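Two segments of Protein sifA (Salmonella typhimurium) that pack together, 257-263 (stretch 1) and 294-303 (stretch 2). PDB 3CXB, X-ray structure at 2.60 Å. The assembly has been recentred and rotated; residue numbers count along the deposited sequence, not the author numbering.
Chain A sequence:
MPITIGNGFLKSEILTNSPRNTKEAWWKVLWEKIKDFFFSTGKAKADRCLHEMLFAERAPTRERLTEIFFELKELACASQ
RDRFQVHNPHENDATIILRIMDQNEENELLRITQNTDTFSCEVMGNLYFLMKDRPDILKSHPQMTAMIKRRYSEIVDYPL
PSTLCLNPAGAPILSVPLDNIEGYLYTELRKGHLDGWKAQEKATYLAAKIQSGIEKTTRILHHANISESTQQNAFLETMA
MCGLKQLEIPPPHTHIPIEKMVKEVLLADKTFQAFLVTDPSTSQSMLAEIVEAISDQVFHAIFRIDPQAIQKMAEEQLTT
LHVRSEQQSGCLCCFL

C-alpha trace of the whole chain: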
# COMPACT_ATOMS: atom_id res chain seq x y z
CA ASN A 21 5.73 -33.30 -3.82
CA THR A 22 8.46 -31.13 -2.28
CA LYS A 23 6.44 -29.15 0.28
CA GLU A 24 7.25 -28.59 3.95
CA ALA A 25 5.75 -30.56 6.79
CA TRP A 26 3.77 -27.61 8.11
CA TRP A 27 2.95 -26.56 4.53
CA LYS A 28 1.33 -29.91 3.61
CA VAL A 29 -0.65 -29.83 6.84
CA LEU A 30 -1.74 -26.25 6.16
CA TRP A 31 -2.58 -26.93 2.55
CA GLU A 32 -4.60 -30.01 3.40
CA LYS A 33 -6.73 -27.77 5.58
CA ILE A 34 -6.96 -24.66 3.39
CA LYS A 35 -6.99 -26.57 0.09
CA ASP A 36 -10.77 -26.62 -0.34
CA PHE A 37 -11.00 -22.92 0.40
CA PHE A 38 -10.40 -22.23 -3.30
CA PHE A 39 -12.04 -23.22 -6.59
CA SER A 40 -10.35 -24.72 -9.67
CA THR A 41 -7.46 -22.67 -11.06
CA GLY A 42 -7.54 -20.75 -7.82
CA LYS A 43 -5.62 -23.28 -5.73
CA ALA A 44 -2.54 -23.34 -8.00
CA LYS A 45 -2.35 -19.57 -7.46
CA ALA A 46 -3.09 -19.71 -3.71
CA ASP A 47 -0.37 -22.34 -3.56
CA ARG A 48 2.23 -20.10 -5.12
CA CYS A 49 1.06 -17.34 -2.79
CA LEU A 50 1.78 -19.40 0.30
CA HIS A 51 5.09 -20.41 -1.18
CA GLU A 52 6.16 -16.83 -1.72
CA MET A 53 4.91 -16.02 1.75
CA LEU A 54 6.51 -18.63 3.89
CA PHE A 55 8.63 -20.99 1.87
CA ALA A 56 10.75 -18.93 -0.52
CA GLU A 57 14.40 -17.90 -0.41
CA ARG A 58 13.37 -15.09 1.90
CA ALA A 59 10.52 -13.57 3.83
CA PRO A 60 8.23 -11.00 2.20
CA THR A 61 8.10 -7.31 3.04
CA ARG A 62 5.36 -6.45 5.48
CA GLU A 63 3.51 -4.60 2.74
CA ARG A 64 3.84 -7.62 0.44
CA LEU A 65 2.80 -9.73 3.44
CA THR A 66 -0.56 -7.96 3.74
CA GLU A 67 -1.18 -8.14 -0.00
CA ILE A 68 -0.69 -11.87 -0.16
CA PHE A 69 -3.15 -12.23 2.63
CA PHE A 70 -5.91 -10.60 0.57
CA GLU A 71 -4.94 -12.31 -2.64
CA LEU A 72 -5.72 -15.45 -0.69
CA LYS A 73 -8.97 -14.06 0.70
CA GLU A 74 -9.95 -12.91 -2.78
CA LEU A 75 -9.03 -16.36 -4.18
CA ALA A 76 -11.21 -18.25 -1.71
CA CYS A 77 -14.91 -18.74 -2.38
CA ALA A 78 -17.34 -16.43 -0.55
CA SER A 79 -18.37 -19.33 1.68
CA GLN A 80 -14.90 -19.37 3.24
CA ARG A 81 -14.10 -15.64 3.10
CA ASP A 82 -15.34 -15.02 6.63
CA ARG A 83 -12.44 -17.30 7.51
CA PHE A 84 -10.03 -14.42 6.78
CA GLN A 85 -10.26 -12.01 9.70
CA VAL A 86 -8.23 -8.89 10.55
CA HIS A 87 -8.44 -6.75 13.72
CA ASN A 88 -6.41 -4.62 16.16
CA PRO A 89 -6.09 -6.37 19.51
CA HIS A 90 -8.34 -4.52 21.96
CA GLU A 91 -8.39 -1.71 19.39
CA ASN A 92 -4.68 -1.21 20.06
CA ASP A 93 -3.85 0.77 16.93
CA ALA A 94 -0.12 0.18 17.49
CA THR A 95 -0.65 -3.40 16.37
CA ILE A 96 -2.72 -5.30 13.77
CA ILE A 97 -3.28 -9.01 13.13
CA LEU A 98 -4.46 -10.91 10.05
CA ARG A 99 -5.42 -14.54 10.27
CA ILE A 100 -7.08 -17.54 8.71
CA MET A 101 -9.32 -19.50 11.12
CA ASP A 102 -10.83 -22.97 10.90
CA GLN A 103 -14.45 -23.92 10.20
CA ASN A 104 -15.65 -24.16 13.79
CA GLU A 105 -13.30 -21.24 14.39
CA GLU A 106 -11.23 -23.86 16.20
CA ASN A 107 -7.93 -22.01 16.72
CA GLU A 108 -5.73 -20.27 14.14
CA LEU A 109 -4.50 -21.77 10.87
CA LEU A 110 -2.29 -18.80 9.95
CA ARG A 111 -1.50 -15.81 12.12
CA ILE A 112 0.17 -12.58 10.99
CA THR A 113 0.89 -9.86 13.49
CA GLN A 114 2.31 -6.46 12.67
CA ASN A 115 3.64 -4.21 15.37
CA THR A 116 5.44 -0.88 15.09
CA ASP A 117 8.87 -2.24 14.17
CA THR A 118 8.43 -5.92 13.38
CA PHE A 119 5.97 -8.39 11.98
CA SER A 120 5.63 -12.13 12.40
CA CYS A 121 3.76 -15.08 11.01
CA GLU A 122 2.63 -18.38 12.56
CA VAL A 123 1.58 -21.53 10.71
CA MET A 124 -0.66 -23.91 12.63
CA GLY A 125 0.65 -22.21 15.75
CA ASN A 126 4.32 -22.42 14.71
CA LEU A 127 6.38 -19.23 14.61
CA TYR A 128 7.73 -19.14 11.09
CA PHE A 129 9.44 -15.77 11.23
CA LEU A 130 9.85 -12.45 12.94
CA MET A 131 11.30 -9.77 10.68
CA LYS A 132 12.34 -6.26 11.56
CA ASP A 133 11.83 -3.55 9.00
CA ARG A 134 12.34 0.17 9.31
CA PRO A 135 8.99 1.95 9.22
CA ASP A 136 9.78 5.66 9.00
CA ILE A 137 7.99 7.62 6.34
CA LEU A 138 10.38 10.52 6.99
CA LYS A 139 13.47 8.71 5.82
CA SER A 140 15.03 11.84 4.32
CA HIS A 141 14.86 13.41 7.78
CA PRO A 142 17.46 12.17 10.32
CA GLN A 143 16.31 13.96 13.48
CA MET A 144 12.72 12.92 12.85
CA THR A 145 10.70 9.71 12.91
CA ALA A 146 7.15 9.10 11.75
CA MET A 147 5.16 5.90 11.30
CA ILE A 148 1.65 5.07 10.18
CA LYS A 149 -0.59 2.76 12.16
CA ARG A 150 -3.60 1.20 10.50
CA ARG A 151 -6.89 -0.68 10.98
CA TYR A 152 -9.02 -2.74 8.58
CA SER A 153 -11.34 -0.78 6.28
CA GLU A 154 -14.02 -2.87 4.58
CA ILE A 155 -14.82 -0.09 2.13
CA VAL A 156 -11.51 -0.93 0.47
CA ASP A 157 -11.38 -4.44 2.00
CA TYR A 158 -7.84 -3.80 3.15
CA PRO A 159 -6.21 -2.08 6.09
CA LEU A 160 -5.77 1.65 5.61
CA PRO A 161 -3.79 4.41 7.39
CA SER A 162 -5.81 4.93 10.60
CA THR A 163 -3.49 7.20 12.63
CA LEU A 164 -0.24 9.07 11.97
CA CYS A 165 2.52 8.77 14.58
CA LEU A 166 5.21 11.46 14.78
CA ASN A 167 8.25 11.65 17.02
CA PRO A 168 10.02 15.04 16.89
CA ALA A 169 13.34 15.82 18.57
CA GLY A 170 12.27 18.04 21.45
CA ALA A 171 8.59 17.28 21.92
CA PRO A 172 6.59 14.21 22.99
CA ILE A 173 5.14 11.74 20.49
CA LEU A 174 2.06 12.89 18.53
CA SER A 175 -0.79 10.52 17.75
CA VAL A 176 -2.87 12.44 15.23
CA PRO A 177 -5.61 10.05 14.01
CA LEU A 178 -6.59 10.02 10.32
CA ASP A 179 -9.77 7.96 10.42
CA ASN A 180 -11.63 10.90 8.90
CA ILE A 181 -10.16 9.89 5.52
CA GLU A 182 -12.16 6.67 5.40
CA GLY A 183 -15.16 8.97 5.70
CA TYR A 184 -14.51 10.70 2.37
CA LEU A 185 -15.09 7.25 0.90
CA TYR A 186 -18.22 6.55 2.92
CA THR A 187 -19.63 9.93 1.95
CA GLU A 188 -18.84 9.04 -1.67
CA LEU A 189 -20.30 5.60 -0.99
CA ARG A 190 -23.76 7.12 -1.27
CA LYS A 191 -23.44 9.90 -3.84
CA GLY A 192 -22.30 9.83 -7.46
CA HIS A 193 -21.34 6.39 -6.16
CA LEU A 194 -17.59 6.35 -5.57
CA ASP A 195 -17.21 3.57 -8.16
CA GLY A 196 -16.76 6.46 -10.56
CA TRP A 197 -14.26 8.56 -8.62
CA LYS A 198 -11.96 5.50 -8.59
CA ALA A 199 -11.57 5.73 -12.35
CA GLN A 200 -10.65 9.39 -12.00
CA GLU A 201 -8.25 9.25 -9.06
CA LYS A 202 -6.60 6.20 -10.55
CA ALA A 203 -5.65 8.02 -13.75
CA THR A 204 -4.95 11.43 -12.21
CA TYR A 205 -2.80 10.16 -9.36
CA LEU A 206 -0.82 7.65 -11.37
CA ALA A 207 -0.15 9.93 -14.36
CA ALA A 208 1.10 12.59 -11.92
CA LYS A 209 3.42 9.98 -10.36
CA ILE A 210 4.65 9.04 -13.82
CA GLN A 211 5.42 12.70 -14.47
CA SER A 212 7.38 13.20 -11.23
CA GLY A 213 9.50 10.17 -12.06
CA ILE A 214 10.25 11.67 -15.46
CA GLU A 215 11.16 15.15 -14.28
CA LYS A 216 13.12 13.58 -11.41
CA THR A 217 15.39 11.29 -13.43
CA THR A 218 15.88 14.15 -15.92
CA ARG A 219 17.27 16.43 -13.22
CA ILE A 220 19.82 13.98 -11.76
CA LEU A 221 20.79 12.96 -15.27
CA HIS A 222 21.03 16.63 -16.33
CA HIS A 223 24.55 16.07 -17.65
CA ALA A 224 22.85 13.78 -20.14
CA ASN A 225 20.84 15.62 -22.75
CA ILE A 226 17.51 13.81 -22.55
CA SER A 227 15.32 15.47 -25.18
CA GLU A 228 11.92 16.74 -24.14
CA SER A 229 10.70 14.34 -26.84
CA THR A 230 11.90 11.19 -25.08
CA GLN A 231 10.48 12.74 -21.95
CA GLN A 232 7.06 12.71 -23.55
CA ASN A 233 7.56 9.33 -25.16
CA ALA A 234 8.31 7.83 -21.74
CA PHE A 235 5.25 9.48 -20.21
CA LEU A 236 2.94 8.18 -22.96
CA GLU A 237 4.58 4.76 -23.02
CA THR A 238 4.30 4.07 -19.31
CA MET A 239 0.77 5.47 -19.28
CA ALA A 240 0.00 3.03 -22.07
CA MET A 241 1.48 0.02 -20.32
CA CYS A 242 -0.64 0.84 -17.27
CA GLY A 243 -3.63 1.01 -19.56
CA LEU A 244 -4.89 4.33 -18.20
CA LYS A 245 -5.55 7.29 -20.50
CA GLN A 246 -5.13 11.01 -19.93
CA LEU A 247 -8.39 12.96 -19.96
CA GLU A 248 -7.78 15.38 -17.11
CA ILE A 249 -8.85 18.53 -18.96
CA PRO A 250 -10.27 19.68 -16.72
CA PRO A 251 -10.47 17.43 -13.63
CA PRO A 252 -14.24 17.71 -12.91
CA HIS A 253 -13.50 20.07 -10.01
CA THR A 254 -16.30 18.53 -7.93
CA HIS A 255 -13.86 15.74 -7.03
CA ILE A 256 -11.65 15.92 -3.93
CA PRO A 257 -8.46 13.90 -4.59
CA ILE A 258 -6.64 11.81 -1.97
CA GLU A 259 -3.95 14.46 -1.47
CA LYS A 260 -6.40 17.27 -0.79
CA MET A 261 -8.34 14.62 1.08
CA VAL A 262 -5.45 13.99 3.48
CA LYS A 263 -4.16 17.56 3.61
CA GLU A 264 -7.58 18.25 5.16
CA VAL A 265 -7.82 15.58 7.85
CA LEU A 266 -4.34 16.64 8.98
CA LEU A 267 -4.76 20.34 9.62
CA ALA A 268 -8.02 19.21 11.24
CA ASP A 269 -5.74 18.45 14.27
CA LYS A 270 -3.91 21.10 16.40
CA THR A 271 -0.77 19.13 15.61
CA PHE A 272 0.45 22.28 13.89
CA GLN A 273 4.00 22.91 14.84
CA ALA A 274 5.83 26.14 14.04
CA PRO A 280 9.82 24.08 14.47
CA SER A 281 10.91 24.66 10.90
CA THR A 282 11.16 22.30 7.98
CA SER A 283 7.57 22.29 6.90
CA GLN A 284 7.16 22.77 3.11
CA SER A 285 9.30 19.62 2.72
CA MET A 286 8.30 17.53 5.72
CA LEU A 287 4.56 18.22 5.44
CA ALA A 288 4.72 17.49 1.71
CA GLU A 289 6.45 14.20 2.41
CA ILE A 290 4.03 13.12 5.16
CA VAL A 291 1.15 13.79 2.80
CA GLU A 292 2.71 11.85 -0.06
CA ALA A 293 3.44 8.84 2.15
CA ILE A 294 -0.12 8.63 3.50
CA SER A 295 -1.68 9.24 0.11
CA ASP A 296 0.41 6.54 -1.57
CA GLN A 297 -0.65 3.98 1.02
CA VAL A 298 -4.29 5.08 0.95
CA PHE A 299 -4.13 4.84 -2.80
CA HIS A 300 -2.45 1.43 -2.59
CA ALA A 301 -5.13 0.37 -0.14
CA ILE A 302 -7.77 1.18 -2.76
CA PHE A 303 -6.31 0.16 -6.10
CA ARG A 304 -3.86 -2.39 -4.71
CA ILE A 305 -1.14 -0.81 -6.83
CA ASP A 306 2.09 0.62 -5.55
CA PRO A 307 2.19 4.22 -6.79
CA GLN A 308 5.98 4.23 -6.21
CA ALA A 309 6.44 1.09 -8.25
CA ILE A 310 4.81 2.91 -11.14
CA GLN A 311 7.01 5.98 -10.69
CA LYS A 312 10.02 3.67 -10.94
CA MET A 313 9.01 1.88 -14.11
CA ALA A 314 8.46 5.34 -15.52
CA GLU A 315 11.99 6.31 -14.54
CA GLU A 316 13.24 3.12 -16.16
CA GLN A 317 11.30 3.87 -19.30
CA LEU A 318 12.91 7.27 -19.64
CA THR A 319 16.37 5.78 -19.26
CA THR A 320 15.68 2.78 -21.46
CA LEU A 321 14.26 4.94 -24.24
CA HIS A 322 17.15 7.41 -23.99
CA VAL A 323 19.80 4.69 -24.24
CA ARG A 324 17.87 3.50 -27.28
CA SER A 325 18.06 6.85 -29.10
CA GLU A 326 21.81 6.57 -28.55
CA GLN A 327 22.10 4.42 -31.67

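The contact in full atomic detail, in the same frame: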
# COMPACT_ATOMS: atom_id res chain seq x y z
N PRO A 257 -9.47 14.95 -4.54
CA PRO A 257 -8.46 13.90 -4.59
C PRO A 257 -7.92 13.48 -3.23
O PRO A 257 -8.16 14.15 -2.22
CB PRO A 257 -7.38 14.52 -5.48
CG PRO A 257 -7.50 15.95 -5.20
CD PRO A 257 -8.98 16.17 -5.20
N ILE A 258 -7.22 12.34 -3.20
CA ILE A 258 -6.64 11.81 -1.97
C ILE A 258 -5.68 12.80 -1.30
O ILE A 258 -5.68 12.92 -0.08
CB ILE A 258 -5.91 10.48 -2.22
CG1 ILE A 258 -6.91 9.44 -2.74
CG2 ILE A 258 -5.27 9.98 -0.95
CD1 ILE A 258 -6.34 8.07 -2.90
N GLU A 259 -4.87 13.51 -2.07
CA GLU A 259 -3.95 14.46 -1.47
C GLU A 259 -4.71 15.54 -0.71
O GLU A 259 -4.47 15.75 0.48
CB GLU A 259 -3.07 15.12 -2.52
CG GLU A 259 -2.14 14.15 -3.22
CD GLU A 259 -1.16 14.84 -4.14
OE1 GLU A 259 -0.37 14.14 -4.81
OE2 GLU A 259 -1.19 16.10 -4.19
N LYS A 260 -5.61 16.21 -1.41
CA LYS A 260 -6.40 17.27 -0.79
C LYS A 260 -7.19 16.63 0.35
O LYS A 260 -7.41 17.22 1.41
CB LYS A 260 -7.34 17.88 -1.84
CG LYS A 260 -7.91 19.25 -1.49
CD LYS A 260 -9.02 19.16 -0.45
CE LYS A 260 -9.66 20.52 -0.22
NZ LYS A 260 -10.78 20.41 0.75
N MET A 261 -7.59 15.39 0.11
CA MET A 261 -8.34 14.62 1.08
C MET A 261 -7.57 14.51 2.39
O MET A 261 -8.12 14.74 3.47
CB MET A 261 -8.60 13.23 0.52
CG MET A 261 -10.03 12.81 0.54
SD MET A 261 -10.33 11.43 -0.55
CE MET A 261 -10.40 10.07 0.66
N VAL A 262 -6.29 14.15 2.30
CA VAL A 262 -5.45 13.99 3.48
C VAL A 262 -4.95 15.31 4.05
O VAL A 262 -4.83 15.46 5.27
CB VAL A 262 -4.23 13.08 3.18
CG1 VAL A 262 -3.46 13.60 1.98
CG2 VAL A 262 -3.31 13.02 4.39
N LYS A 263 -4.63 16.26 3.17
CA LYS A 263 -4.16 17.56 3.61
C LYS A 263 -5.19 18.13 4.59
O LYS A 263 -4.84 18.82 5.55
CB LYS A 263 -4.01 18.50 2.41
CG LYS A 263 -3.01 18.01 1.38
CD LYS A 263 -3.01 18.89 0.14
CE LYS A 263 -1.96 18.43 -0.88
NZ LYS A 263 -1.88 19.33 -2.08
N ILE A 294 1.23 9.07 3.15
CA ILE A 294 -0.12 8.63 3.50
C ILE A 294 -1.00 8.43 2.25
O ILE A 294 -1.74 7.44 2.13
CB ILE A 294 -0.83 9.64 4.43
CG1 ILE A 294 0.05 9.93 5.65
CG2 ILE A 294 -2.17 9.05 4.90
CD1 ILE A 294 -0.47 11.04 6.56
N SER A 295 -0.90 9.36 1.31
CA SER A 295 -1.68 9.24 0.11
C SER A 295 -1.31 7.96 -0.62
O SER A 295 -2.19 7.16 -0.93
CB SER A 295 -1.46 10.47 -0.78
OG SER A 295 -1.92 11.64 -0.11
N ASP A 296 -0.03 7.75 -0.89
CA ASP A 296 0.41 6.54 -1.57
C ASP A 296 -0.24 5.30 -0.97
O ASP A 296 -0.85 4.49 -1.67
CB ASP A 296 1.94 6.39 -1.50
CG ASP A 296 2.67 7.19 -2.58
OD1 ASP A 296 3.90 7.06 -2.71
OD2 ASP A 296 2.00 7.96 -3.29
N GLN A 297 -0.10 5.14 0.34
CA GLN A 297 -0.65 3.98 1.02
C GLN A 297 -2.18 3.90 0.93
O GLN A 297 -2.74 2.81 0.76
CB GLN A 297 -0.21 3.98 2.49
CG GLN A 297 1.26 3.61 2.69
CD GLN A 297 1.70 3.70 4.16
OE1 GLN A 297 1.08 3.13 5.06
NE2 GLN A 297 2.79 4.42 4.39
N VAL A 298 -2.84 5.05 1.05
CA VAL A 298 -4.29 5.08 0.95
C VAL A 298 -4.63 4.59 -0.45
O VAL A 298 -5.48 3.70 -0.64
CB VAL A 298 -4.86 6.51 1.10
CG1 VAL A 298 -6.32 6.50 0.73
CG2 VAL A 298 -4.70 7.02 2.53
N PHE A 299 -3.94 5.18 -1.42
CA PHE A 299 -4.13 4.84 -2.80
C PHE A 299 -3.88 3.35 -3.00
O PHE A 299 -4.69 2.65 -3.64
CB PHE A 299 -3.17 5.66 -3.67
CG PHE A 299 -3.25 5.34 -5.13
CD1 PHE A 299 -2.80 4.11 -5.61
CD2 PHE A 299 -3.79 6.26 -6.02
CE1 PHE A 299 -2.89 3.80 -6.96
CE2 PHE A 299 -3.89 5.96 -7.38
CZ PHE A 299 -3.45 4.73 -7.86
N HIS A 300 -2.77 2.85 -2.45
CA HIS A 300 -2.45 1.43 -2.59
C HIS A 300 -3.49 0.56 -1.93
O HIS A 300 -3.74 -0.56 -2.38
CB HIS A 300 -1.07 1.09 -2.00
CG HIS A 300 -0.81 -0.38 -1.90
ND1 HIS A 300 -1.18 -1.12 -0.80
CD2 HIS A 300 -0.25 -1.25 -2.78
CE1 HIS A 300 -0.86 -2.39 -1.01
NE2 HIS A 300 -0.29 -2.49 -2.20
N ALA A 301 -4.09 1.08 -0.87
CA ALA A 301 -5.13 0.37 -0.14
C ALA A 301 -6.34 0.18 -1.06
O ALA A 301 -6.98 -0.87 -1.07
CB ALA A 301 -5.52 1.17 1.08
N ILE A 302 -6.62 1.22 -1.85
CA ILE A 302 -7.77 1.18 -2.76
C ILE A 302 -7.55 0.41 -4.04
O ILE A 302 -8.27 -0.55 -4.32
CB ILE A 302 -8.23 2.61 -3.13
CG1 ILE A 302 -8.74 3.33 -1.88
CG2 ILE A 302 -9.33 2.56 -4.20
CD1 ILE A 302 -8.80 4.81 -2.06
N PHE A 303 -6.56 0.82 -4.82
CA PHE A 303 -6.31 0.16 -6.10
C PHE A 303 -5.40 -1.05 -6.04
O PHE A 303 -5.28 -1.79 -7.03
CB PHE A 303 -5.75 1.18 -7.11
CG PHE A 303 -6.54 2.45 -7.18
CD1 PHE A 303 -6.35 3.45 -6.24
CD2 PHE A 303 -7.55 2.60 -8.13
CE1 PHE A 303 -7.14 4.58 -6.24
CE2 PHE A 303 -8.34 3.73 -8.14
CZ PHE A 303 -8.14 4.72 -7.18

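Two helices of one chain cross here at 122° between their N-to-C directions, their axes 9.5 Å apart at closest approach, and no hydrogen bond joins them; the contact is made by packing. The second stretch opens, within a helix already under way, at Ile-294. Its CA-to-CB bond points toward the first helix, and CD1 of Ile-294 lies 4.1 Å from CG2 of Val-262, a meeting of two branched, buried apolar side chains.

Ser-295 follows, at the closest point of the two backbones: CA of Ser-295 is 5.9 Å from CA of Glu-259. A short side chain suits such proximity. OG of Ser-295 lies 3.7 Å from CA of Glu-259 and 3.3 Å from CG1 of Val-262, and the hydroxyl has its hydrogen bond elsewhere in the structure. The small residue also leaves room for CG2 of Ile-258, 3.8 Å from CA of Ser-295.

Asp-296 and Gln-297 make no contact. Val-298 and Ile-302 point their CA-to-CB bonds toward the first helix, Phe-299 sideways; all three offer apolar surface to the CD1 methyl of Ile-258. That CD1 of Ile-258 lies 4.0 Å from CG1 of Val-298, 4.1 Å from CB of Phe-299, whose ring it meets obliquely, and 4.2 Å from CD1 of Ile-302. With Ser-295, these residues form a hole, and Ile-258 is its knob.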